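PDB 5H2D: KLLA0C04147p, which binds ergosterol in its OSBP-related domain (ORD), the part crystallised here, and probably transfers sterols between membranes. Local coordinates for residues 188-193 against 197-202; 10-15 against 160-165. One frame throughout, in Å; residues are numbered along the deposited sequence.

Both contacts involve the antiparallel beta structure of the sterol-binding domain, and their centres are about 10 Å apart; interaction 1 lies within it, and interaction 2 joins a helix to it. Interaction 1 is mostly buried: it closes the hairpin between strands 178-190 and 199-203 with a ladder of backbone hydrogen bonds, apolar packing and one salt bridge. Interaction 2 lies at the surface, where helix 7-18 reaches the start of strand 161-173 through a single lysine-aspartate pair and a water, with no direct hydrogen bond. Strands 161-173 and 178-190 are sheet neighbours, so the two contacts meet: Lys-160 NZ forms a salt bridge with Asp-193 OD1 at 2.8 Å, and Arg-191 joins Asp-162 to Glu-198.

Interaction 1: residues 188-193 against 197-202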
ATOM      1  N   LEU A 188      11.594   1.217   4.983  1.00 12.40           N
ATOM      2  CA  LEU A 188      10.887   1.385   6.242  1.00 12.39           C
ATOM      3  C   LEU A 188      11.909   1.776   7.300  1.00 16.39           C
ATOM      4  O   LEU A 188      12.849   1.019   7.564  1.00 15.55           O
ATOM      5  CB  LEU A 188      10.132   0.106   6.614  1.00 15.22           C
ATOM      6  CG  LEU A 188       8.944   0.287   7.559  1.00 16.93           C
ATOM      7  CD1 LEU A 188       7.952  -0.858   7.407  1.00 19.84           C
ATOM      8  CD2 LEU A 188       9.427   0.379   9.001  1.00 19.66           C
ATOM      9  N   THR A 189      11.760   2.983   7.842  1.00 15.26           N
ATOM     10  CA  THR A 189      12.692   3.542   8.812  1.00 17.04           C
ATOM     11  C   THR A 189      12.051   3.490  10.189  1.00 16.34           C
ATOM     12  O   THR A 189      10.912   3.930  10.361  1.00 16.06           O
ATOM     13  CB  THR A 189      13.051   4.988   8.459  1.00 18.40           C
ATOM     14  OG1 THR A 189      13.681   5.032   7.176  1.00 18.10           O
ATOM     15  CG2 THR A 189      14.003   5.573   9.507  1.00 18.74           C
ATOM     16  N   ILE A 190      12.780   2.956  11.173  1.00 17.39           N
ATOM     17  CA  ILE A 190      12.305   2.911  12.550  1.00 16.73           C
ATOM     18  C   ILE A 190      13.213   3.799  13.387  1.00 16.03           C
ATOM     19  O   ILE A 190      14.437   3.743  13.240  1.00 19.59           O
ATOM     20  CB  ILE A 190      12.285   1.482  13.119  1.00 18.90           C
ATOM     21  CG1 ILE A 190      11.257   0.605  12.393  1.00 18.00           C
ATOM     22  CG2 ILE A 190      11.987   1.531  14.621  1.00 19.49           C
ATOM     23  CD1 ILE A 190       9.813   0.922  12.745  1.00 20.55           C
ATOM     24  N   ARG A 191      12.607   4.627  14.239  1.00 18.75           N
ATOM     25  CA  ARG A 191      13.316   5.371  15.282  1.00 19.20           C
ATOM     26  C   ARG A 191      13.020   4.704  16.622  1.00 17.78           C
ATOM     27  O   ARG A 191      11.987   4.996  17.242  1.00 18.61           O
ATOM     28  CB  ARG A 191      12.877   6.840  15.295  1.00 20.62           C
ATOM     29  CG  ARG A 191      13.483   7.671  14.169  1.00 19.66           C
ATOM     30  CD  ARG A 191      12.859   9.055  14.066  1.00 22.65           C
ATOM     31  NE  ARG A 191      11.550   9.029  13.420  1.00 21.21           N
ATOM     32  CZ  ARG A 191      11.368   8.938  12.101  1.00 20.07           C
ATOM     33  NH1 ARG A 191      12.405   8.847  11.278  1.00 21.26           N
ATOM     34  NH2 ARG A 191      10.137   8.927  11.606  1.00 16.83           N
ATOM     35  N   PRO A 192      13.892   3.820  17.115  1.00 21.84           N
ATOM     36  CA  PRO A 192      13.530   2.987  18.270  1.00 22.37           C
ATOM     37  C   PRO A 192      13.426   3.787  19.556  1.00 25.10           C
ATOM     38  O   PRO A 192      14.123   4.785  19.755  1.00 25.32           O
ATOM     39  CB  PRO A 192      14.681   1.977  18.351  1.00 23.44           C
ATOM     40  CG  PRO A 192      15.365   2.040  17.013  1.00 22.81           C
ATOM     41  CD  PRO A 192      15.205   3.456  16.561  1.00 21.08           C
ATOM     42  N   ASP A 193      12.551   3.315  20.447  1.00 23.74           N
ATOM     43  CA  ASP A 193      12.402   3.960  21.747  1.00 26.67           C
ATOM     44  C   ASP A 193      13.694   3.894  22.549  1.00 28.41           C
ATOM     45  O   ASP A 193      13.952   4.774  23.377  1.00 30.76           O
ATOM     46  CB  ASP A 193      11.265   3.313  22.543  1.00 23.42           C
ATOM     47  CG  ASP A 193       9.894   3.674  22.010  1.00 29.49           C
ATOM     48  OD1 ASP A 193       9.800   4.578  21.154  1.00 29.34           O
ATOM     49  OD2 ASP A 193       8.905   3.062  22.458  1.00 29.43           O
ATOM     50  N   LYS A 197      20.144   3.450  17.057  1.00 30.67           N
ATOM     51  CA  LYS A 197      19.996   4.631  16.229  1.00 26.86           C
ATOM     52  C   LYS A 197      18.900   4.383  15.197  1.00 29.69           C
ATOM     53  O   LYS A 197      18.465   3.249  14.985  1.00 27.70           O
ATOM     54  CB  LYS A 197      21.315   4.962  15.531  1.00 32.52           C
ATOM     55  CG  LYS A 197      22.165   3.722  15.262  1.00 39.61           C
ATOM     56  CD  LYS A 197      22.938   3.791  13.947  1.00 37.20           C
ATOM     57  CE  LYS A 197      23.671   2.481  13.702  1.00 35.86           C
ATOM     58  NZ  LYS A 197      24.227   2.373  12.326  1.00 38.39           N
ATOM     59  N   GLU A 198      18.443   5.463  14.567  1.00 27.64           N
ATOM     60  CA  GLU A 198      17.516   5.327  13.446  1.00 24.36           C
ATOM     61  C   GLU A 198      18.029   4.265  12.483  1.00 22.05           C
ATOM     62  O   GLU A 198      19.214   4.240  12.137  1.00 24.21           O
ATOM     63  CB  GLU A 198      17.364   6.677  12.742  1.00 25.41           C
ATOM     64  CG  GLU A 198      16.354   6.704  11.608  1.00 25.30           C
ATOM     65  CD  GLU A 198      16.155   8.106  11.058  1.00 24.17           C
ATOM     66  OE1 GLU A 198      15.239   8.808  11.530  1.00 28.28           O
ATOM     67  OE2 GLU A 198      16.925   8.516  10.164  1.00 34.68           O
ATOM     68  N   GLU A 199      17.137   3.365  12.059  1.00 21.04           N
ATOM     69  CA  GLU A 199      17.526   2.205  11.267  1.00 16.97           C
ATOM     70  C   GLU A 199      16.621   2.064  10.047  1.00 18.43           C
ATOM     71  O   GLU A 199      15.450   2.446  10.078  1.00 20.03           O
ATOM     72  CB  GLU A 199      17.474   0.915  12.106  1.00 18.64           C
ATOM     73  CG  GLU A 199      16.098   0.621  12.662  1.00 19.56           C
ATOM     74  CD  GLU A 199      16.092  -0.508  13.661  1.00 20.41           C
ATOM     75  OE1 GLU A 199      14.989  -0.916  14.078  1.00 20.76           O
ATOM     76  OE2 GLU A 199      17.194  -0.964  14.040  1.00 22.73           O
ATOM     77  N   LEU A 200      17.179   1.497   8.981  1.00 16.73           N
ATOM     78  CA  LEU A 200      16.491   1.352   7.701  1.00 17.00           C
ATOM     79  C   LEU A 200      16.289  -0.116   7.361  1.00 18.63           C
ATOM     80  O   LEU A 200      17.258  -0.876   7.288  1.00 18.30           O
ATOM     81  CB  LEU A 200      17.282   2.016   6.576  1.00 19.04           C
ATOM     82  CG  LEU A 200      16.749   1.776   5.161  1.00 18.16           C
ATOM     83  CD1 LEU A 200      15.379   2.435   5.004  1.00 18.20           C
ATOM     84  CD2 LEU A 200      17.726   2.296   4.111  1.00 17.61           C
ATOM     85  N   TYR A 201      15.038  -0.496   7.096  1.00 16.23           N
ATOM     86  CA  TYR A 201      14.697  -1.798   6.541  1.00 15.54           C
ATOM     87  C   TYR A 201      14.294  -1.621   5.081  1.00 16.77           C
ATOM     88  O   TYR A 201      13.633  -0.640   4.736  1.00 14.36           O
ATOM     89  CB  TYR A 201      13.538  -2.433   7.312  1.00 17.43           C
ATOM     90  CG  TYR A 201      13.764  -2.632   8.798  1.00 14.00           C
ATOM     91  CD1 TYR A 201      13.554  -1.597   9.712  1.00 15.72           C
ATOM     92  CD2 TYR A 201      14.148  -3.869   9.289  1.00 18.06           C
ATOM     93  CE1 TYR A 201      13.746  -1.800  11.070  1.00 16.78           C
ATOM     94  CE2 TYR A 201      14.351  -4.075  10.637  1.00 16.72           C
ATOM     95  CZ  TYR A 201      14.146  -3.043  11.523  1.00 18.59           C
ATOM     96  OH  TYR A 201      14.344  -3.262  12.877  1.00 20.99           O
ATOM     97  N   THR A 202      14.690  -2.554   4.217  1.00 13.70           N
ATOM     98  CA  THR A 202      14.203  -2.545   2.838  1.00 14.07           C
ATOM     99  C   THR A 202      13.735  -3.935   2.421  1.00 16.20           C
ATOM    100  O   THR A 202      14.214  -4.953   2.936  1.00 15.82           O
ATOM    101  CB  THR A 202      15.265  -2.048   1.835  1.00 15.82           C
ATOM    102  OG1 THR A 202      16.422  -2.892   1.899  1.00 17.01           O
ATOM    103  CG2 THR A 202      15.675  -0.610   2.125  1.00 15.50           C
TER
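Leu-188 and Tyr-201 exchange backbone hydrogen bonds in both directions, and so do Ile-190 and Glu-199, forming the end of an antiparallel beta hairpin made by strands 178-190 and 199-203. The shortest rung runs from Tyr-201 N to Leu-188 O, 2.7 Å and nearly straight at hydrogen. Between the two hydrogen-bonded pairs, Thr-189 and Leu-200 form a non-hydrogen-bonded pair, where Thr-189 CA makes a CA-H...O contact of 3.2 Å with Glu-199 O.

On the face carrying Leu-188, Ile-190, Glu-199 and Tyr-201, Ile-190 CG1 lies 3.7 Å from Tyr-201 CE1, meeting the ring obliquely. Glu-199 runs beside Ile-190: its CG sits between the backbone N and carbonyl carbon (chi1 60°), and the extended chain beyond carries OE1 to the phenol. There Tyr-201 OH donates to Glu-199 OE1 at 2.7 Å from above the carboxylate plane. The same oxygen has a salt bridge to Arg-98 of helix 95-108, which packs against this face, while Asn-230 holds OE2.

Near the turn, Thr-189 CG2 presses on Glu-198 CG at 3.3 Å. Arg-191 folds back at chi3 (-77°), bringing NH1 to Glu-198 OE1 in a salt bridge of 2.8 Å. Its NH2 forms a salt bridge with Asp-162 OD1 and a hydrogen bond with the carbonyl of Ser-158, while NE bonds to the carbonyl of Pro-159, tying the hairpin end to residues 158-162, at the start of the adjacent strand 161-173 and just before it. With an alanine in place of this arginine, Glu-198 and Asp-162 would probably lose their shared positive partner, and both carbonyls a donor. Glu-198 OE1 lies in the guanidinium plane, but the two flat groups are turned 71° apart, and NH1 meets that oxygen from above the carboxylate plane.

Interaction 2: residues 10-15 against 160-165; sequences KTKAKV and KWDFFG
Lys-12 reaches from helix 7-18 to Asp-162, near the start of strand 161-173, placing the N-terminal helix against the antiparallel beta structure of the OSBP-related domain. The two side chains approach from opposite directions, and this one pair carries the direct contact between residues 10-15 and 160-165.

The charged interaction is a long salt bridge, with Lys-12 NZ 3.4 Å from Asp-162 OD1 and no direct hydrogen bond between them. Each group has a stronger partner nearby: Lys-12 NZ forms a salt bridge with Glu-157 on the adjacent strand 151-157, and Asp-162 OD1 forms one with Arg-191. The result is a small network of alternating charges, in which the lysine lies between two acids and the aspartate between two bases; this would probably favour the charged form of each group.

Van der Waals contact is slight. Lys-12 CE comes to 3.3 Å from Asp-162 OD1, so the last carbon of the lysine, as well as its ammonium, sits against that oxygen. The lysine starts with CG anti to the backbone N (chi1 -173°), bends once at chi2 (79°), and then runs extended toward the strand. Only 86 Å² is buried between the two segments in all, in keeping with a surface contact made by a single long side chain.

Water completes the join by linking the ammonium to the other carboxylate oxygen. Lys-12 NZ donates to water 1 at 2.6 Å, and that water in turn donates to Asp-162 OD2 at 2.8 Å.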
ATOM      1  N   LYS A  10      10.635  13.168  18.981  1.00 22.63           N
ATOM      2  CA  LYS A  10      10.018  14.461  19.248  1.00 24.79           C
ATOM      3  C   LYS A  10      10.324  15.452  18.135  1.00 20.48           C
ATOM      4  O   LYS A  10       9.465  16.257  17.758  1.00 24.71           O
ATOM      5  CB  LYS A  10      10.492  15.001  20.594  1.00 28.40           C
ATOM      6  CG  LYS A  10      10.018  14.195  21.788  1.00 29.82           C
ATOM      7  CD  LYS A  10      10.563  14.802  23.072  1.00 35.78           C
ATOM      8  CE  LYS A  10      10.292  13.921  24.276  1.00 41.96           C
ATOM      9  NZ  LYS A  10      10.972  14.458  25.488  1.00 46.69           N
ATOM     10  N   THR A  11      11.546  15.417  17.606  1.00 19.45           N
ATOM     11  CA  THR A  11      11.892  16.311  16.510  1.00 21.92           C
ATOM     12  C   THR A  11      11.040  16.016  15.284  1.00 23.68           C
ATOM     13  O   THR A  11      10.594  16.936  14.591  1.00 24.31           O
ATOM     14  CB  THR A  11      13.374  16.184  16.180  1.00 27.45           C
ATOM     15  OG1 THR A  11      14.141  16.730  17.263  1.00 25.71           O
ATOM     16  CG2 THR A  11      13.703  16.935  14.900  1.00 28.00           C
ATOM     17  N   LYS A  12      10.788  14.736  15.015  1.00 23.28           N
ATOM     18  CA  LYS A  12       9.922  14.380  13.894  1.00 22.23           C
ATOM     19  C   LYS A  12       8.486  14.822  14.150  1.00 20.81           C
ATOM     20  O   LYS A  12       7.837  15.400  13.268  1.00 22.71           O
ATOM     21  CB  LYS A  12       9.988  12.874  13.638  1.00 20.34           C
ATOM     22  CG  LYS A  12       9.256  12.420  12.371  1.00 22.08           C
ATOM     23  CD  LYS A  12      10.072  12.689  11.120  1.00 22.99           C
ATOM     24  CE  LYS A  12       9.309  12.286   9.865  1.00 21.18           C
ATOM     25  NZ  LYS A  12      10.195  12.388   8.660  1.00 26.26           N
ATOM     26  N   ALA A  13       7.967  14.556  15.348  1.00 19.39           N
ATOM     27  CA  ALA A  13       6.598  14.947  15.662  1.00 21.74           C
ATOM     28  C   ALA A  13       6.420  16.449  15.523  1.00 22.33           C
ATOM     29  O   ALA A  13       5.376  16.919  15.054  1.00 19.96           O
ATOM     30  CB  ALA A  13       6.227  14.490  17.073  1.00 21.80           C
ATOM     31  N   LYS A  14       7.437  17.218  15.928  1.00 22.41           N
ATOM     32  CA  LYS A  14       7.364  18.672  15.821  1.00 24.29           C
ATOM     33  C   LYS A  14       7.251  19.109  14.363  1.00 22.68           C
ATOM     34  O   LYS A  14       6.450  19.992  14.035  1.00 26.31           O
ATOM     35  CB  LYS A  14       8.589  19.290  16.500  1.00 26.01           C
ATOM     36  CG  LYS A  14       8.631  20.806  16.535  1.00 35.30           C
ATOM     37  CD  LYS A  14       9.862  21.275  17.309  1.00 37.79           C
ATOM     38  CE  LYS A  14      10.112  22.766  17.136  1.00 43.41           C
ATOM     39  NZ  LYS A  14      11.450  23.157  17.668  1.00 46.76           N
ATOM     40  N   VAL A  15       8.025  18.482  13.472  1.00 24.02           N
ATOM     41  CA  VAL A  15       7.947  18.809  12.048  1.00 21.73           C
ATOM     42  C   VAL A  15       6.549  18.530  11.514  1.00 21.03           C
ATOM     43  O   VAL A  15       5.972  19.344  10.782  1.00 19.34           O
ATOM     44  CB  VAL A  15       9.011  18.026  11.253  1.00 26.11           C
ATOM     45  CG1 VAL A  15       8.790  18.203   9.754  1.00 26.26           C
ATOM     46  CG2 VAL A  15      10.415  18.469  11.650  1.00 26.86           C
ATOM     47  N   LYS A 160       7.645   7.838  15.010  1.00 16.61           N
ATOM     48  CA  LYS A 160       8.538   6.719  15.283  1.00 17.64           C
ATOM     49  C   LYS A 160       8.963   5.945  14.039  1.00 15.46           C
ATOM     50  O   LYS A 160       9.806   5.052  14.145  1.00 16.57           O
ATOM     51  CB  LYS A 160       7.883   5.750  16.272  1.00 17.88           C
ATOM     52  CG  LYS A 160       7.463   6.397  17.588  1.00 22.68           C
ATOM     53  CD  LYS A 160       7.064   5.347  18.619  1.00 24.19           C
ATOM     54  CE  LYS A 160       6.623   6.012  19.919  1.00 29.60           C
ATOM     55  NZ  LYS A 160       7.121   5.277  21.113  1.00 28.90           N
ATOM     56  N   TRP A 161       8.411   6.252  12.866  1.00 16.15           N
ATOM     57  CA  TRP A 161       8.736   5.462  11.684  1.00 15.44           C
ATOM     58  C   TRP A 161       8.363   6.241  10.428  1.00 13.06           C
ATOM     59  O   TRP A 161       7.442   7.061  10.442  1.00 14.57           O
ATOM     60  CB  TRP A 161       8.013   4.103  11.682  1.00 16.03           C
ATOM     61  CG  TRP A 161       6.514   4.206  11.871  1.00 15.55           C
ATOM     62  CD1 TRP A 161       5.831   4.118  13.050  1.00 17.17           C
ATOM     63  CD2 TRP A 161       5.522   4.409  10.851  1.00 16.78           C
ATOM     64  NE1 TRP A 161       4.480   4.259  12.835  1.00 17.83           N
ATOM     65  CE2 TRP A 161       4.264   4.441  11.492  1.00 15.71           C
ATOM     66  CE3 TRP A 161       5.579   4.567   9.465  1.00 17.56           C
ATOM     67  CZ2 TRP A 161       3.070   4.627  10.788  1.00 15.45           C
ATOM     68  CZ3 TRP A 161       4.389   4.750   8.766  1.00 14.78           C
ATOM     69  CH2 TRP A 161       3.155   4.787   9.430  1.00 14.08           C
ATOM     70  N   ASP A 162       9.105   5.981   9.357  1.00 15.73           N
ATOM     71  CA  ASP A 162       8.764   6.439   8.017  1.00 16.18           C
ATOM     72  C   ASP A 162       8.603   5.221   7.120  1.00 16.49           C
ATOM     73  O   ASP A 162       9.100   4.132   7.421  1.00 15.37           O
ATOM     74  CB  ASP A 162       9.842   7.359   7.433  1.00 16.11           C
ATOM     75  CG  ASP A 162      10.168   8.525   8.335  1.00 17.65           C
ATOM     76  OD1 ASP A 162       9.236   9.116   8.922  1.00 18.67           O
ATOM     77  OD2 ASP A 162      11.378   8.823   8.468  1.00 26.00           O
ATOM     78  N   PHE A 163       7.910   5.408   5.997  1.00 11.46           N
ATOM     79  CA  PHE A 163       7.677   4.313   5.057  1.00 13.00           C
ATOM     80  C   PHE A 163       7.499   4.918   3.676  1.00 12.08           C
ATOM     81  O   PHE A 163       6.563   5.691   3.459  1.00 12.45           O
ATOM     82  CB  PHE A 163       6.442   3.494   5.447  1.00 14.36           C
ATOM     83  CG  PHE A 163       6.183   2.297   4.561  1.00 11.84           C
ATOM     84  CD1 PHE A 163       7.200   1.397   4.247  1.00 14.00           C
ATOM     85  CD2 PHE A 163       4.899   2.029   4.102  1.00 14.95           C
ATOM     86  CE1 PHE A 163       6.944   0.271   3.449  1.00 15.50           C
ATOM     87  CE2 PHE A 163       4.647   0.911   3.321  1.00 15.55           C
ATOM     88  CZ  PHE A 163       5.669   0.039   2.990  1.00 15.10           C
ATOM     89  N   PHE A 164       8.361   4.552   2.734  1.00 12.03           N
ATOM     90  CA  PHE A 164       8.229   5.099   1.390  1.00 12.67           C
ATOM     91  C   PHE A 164       8.709   4.078   0.374  1.00 13.28           C
ATOM     92  O   PHE A 164       9.460   3.151   0.693  1.00 13.70           O
ATOM     93  CB  PHE A 164       8.987   6.432   1.233  1.00 13.56           C
ATOM     94  CG  PHE A 164      10.496   6.329   1.375  1.00 15.62           C
ATOM     95  CD1 PHE A 164      11.292   6.030   0.277  1.00 15.25           C
ATOM     96  CD2 PHE A 164      11.113   6.603   2.592  1.00 16.05           C
ATOM     97  CE1 PHE A 164      12.690   5.968   0.402  1.00 17.80           C
ATOM     98  CE2 PHE A 164      12.512   6.544   2.713  1.00 19.30           C
ATOM     99  CZ  PHE A 164      13.280   6.231   1.620  1.00 19.66           C
ATOM    100  N   GLY A 165       8.245   4.236  -0.857  1.00 11.85           N
ATOM    101  CA  GLY A 165       8.730   3.348  -1.897  1.00 12.19           C
ATOM    102  C   GLY A 165       8.044   3.615  -3.211  1.00 13.75           C
ATOM    103  O   GLY A 165       7.281   4.576  -3.366  1.00 11.49           O
TER
HETATM  104  O   HOH W   1      12.530  11.310   8.184  1.00 33.29           O